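Local coordinates for 4-aminobutyrate transaminase (PDB 6WOP) that catalyses the pyridoxal 5'-phosphate-dependent transfer of the amino group of 4-aminobutyrate to 2-oxoglutarate, at the interface of chains A and B. Coordinates in Å, arbitrary orientation; residue numbers count along the deposited sequence, not the author numbering. Chains: chain A/B, 4-aminobutyrate transaminase.

The interface of chains A and B. Residues chain A 18, 158-159; chain B 125, 289-291, 294.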
loop_
_atom_site.group_PDB
_atom_site.type_symbol
_atom_site.label_atom_id
_atom_site.label_comp_id
_atom_site.label_asym_id
_atom_site.label_seq_id
_atom_site.Cartn_x
_atom_site.Cartn_y
_atom_site.Cartn_z
ATOM N N ARG A 18 26.361 -12.538 -2.914
ATOM C CA ARG A 18 25.884 -13.564 -3.824
ATOM C C ARG A 18 24.665 -13.125 -4.614
ATOM O O ARG A 18 24.330 -13.782 -5.616
ATOM C CB ARG A 18 25.574 -14.844 -3.059
ATOM C CG ARG A 18 24.251 -14.798 -2.381
ATOM C CD ARG A 18 24.095 -15.980 -1.414
ATOM N NE ARG A 18 22.920 -15.675 -0.610
ATOM C CZ ARG A 18 21.816 -16.377 -0.594
ATOM N NH1 ARG A 18 21.732 -17.519 -1.290
ATOM N NH2 ARG A 18 20.803 -15.969 0.184
ATOM N N ARG A 158 10.870 -12.062 -5.214
ATOM C CA ARG A 158 10.532 -12.972 -4.117
ATOM C C ARG A 158 11.257 -12.658 -2.792
ATOM O O ARG A 158 10.811 -13.100 -1.718
ATOM C CB ARG A 158 10.843 -14.410 -4.546
ATOM C CG ARG A 158 12.332 -14.628 -4.838
ATOM C CD ARG A 158 12.821 -16.025 -4.500
ATOM N NE ARG A 158 12.380 -16.439 -3.173
ATOM C CZ ARG A 158 12.901 -17.453 -2.477
ATOM N NH1 ARG A 158 13.910 -18.153 -2.985
ATOM N NH2 ARG A 158 12.412 -17.780 -1.273
ATOM N N ASP A 159 12.414 -12.005 -2.831
ATOM C CA ASP A 159 13.150 -11.766 -1.593
ATOM C C ASP A 159 12.668 -10.517 -0.860
ATOM O O ASP A 159 13.161 -10.253 0.235
ATOM C CB ASP A 159 14.662 -11.556 -1.896
ATOM C CG ASP A 159 15.381 -12.817 -2.281
ATOM O OD1 ASP A 159 14.970 -13.887 -1.836
ATOM O OD2 ASP A 159 16.355 -12.704 -3.069
ATOM N N CYS B 125 15.156 -7.983 3.033
ATOM C CA CYS B 125 15.295 -9.427 2.879
ATOM C C CYS B 125 16.063 -10.015 4.048
ATOM O O CYS B 125 15.632 -11.022 4.638
ATOM C CB CYS B 125 15.981 -9.764 1.551
ATOM S SG CYS B 125 16.300 -11.556 1.367
ATOM N N ALA B 289 22.121 -11.572 2.024
ATOM C CA ALA B 289 20.779 -12.089 2.272
ATOM C C ALA B 289 20.030 -12.358 0.970
ATOM O O ALA B 289 19.485 -13.462 0.827
ATOM C CB ALA B 289 20.015 -11.141 3.211
ATOM N N PRO B 290 19.957 -11.434 0.002
ATOM C CA PRO B 290 19.258 -11.747 -1.246
ATOM C C PRO B 290 19.878 -12.933 -1.968
ATOM O O PRO B 290 21.100 -13.148 -1.947
ATOM C CB PRO B 290 19.414 -10.457 -2.069
ATOM C CG PRO B 290 19.533 -9.384 -1.060
ATOM C CD PRO B 290 20.367 -10.015 0.035
ATOM N N ASN B 291 19.007 -13.692 -2.649
ATOM C CA ASN B 291 19.432 -14.848 -3.425
ATOM C C ASN B 291 19.979 -14.423 -4.792
ATOM O O ASN B 291 19.662 -13.343 -5.285
ATOM C CB ASN B 291 18.254 -15.810 -3.562
ATOM C CG ASN B 291 17.900 -16.439 -2.217
ATOM O OD1 ASN B 291 18.727 -17.188 -1.662
ATOM N ND2 ASN B 291 16.749 -16.058 -1.630
ATOM N N GLY B 294 18.626 -11.761 -7.385
ATOM C CA GLY B 294 17.872 -10.805 -6.580
ATOM C C GLY B 294 18.381 -9.378 -6.679
ATOM O O GLY B 294 17.612 -8.451 -6.429
#
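A:Asp159 grips B:Asn291 through both carboxylate oxygens, joining two loops across the two-fold subunit interface of this class-III aminotransferase. The side-chain amide nitrogen ND2 of B:Asn291 donates to OD1 of A:Asp159 at 2.8 Å, arriving on the syn side but somewhat out of the carboxylate plane. Backbone N of B:Asn291 gives the straighter bond, 2.9 Å to OD2 of A:Asp159, and comes from above the carboxylate plane. The side-chain amide is itself turned 45° against the carboxylate. Aspartate suits the place: its short side chain presents two acceptors to two N-H donors of one residue. B:Asn291 sets CG beside its own backbone N (chi1 -68°), which brings ND2 and N to the same carboxylate.

Asparagine also offers an acceptor, and its OD1 faces the other way, toward A:Arg18. That arginine, extended from CG to NE, lies alongside B:Asn291 with its guanidinium nearly perpendicular to the amide. Its NH1 and NH2 each make a weak, bent hydrogen bond to OD1 of B:Asn291, and NH2 makes another to the carbonyl O of B:Ala289 at 2.9 Å. The long arginine can thus reach both a side chain and a backbone carbonyl.

Within chain A, A:Arg158 forms a long salt bridge with A:Asp159, which may help to stabilise the carboxylate's negative charge. Against CB of A:Asp159, B:Cys125 of helix 112-127 supplies a small apolar surface, its SG packing 3.7 Å away.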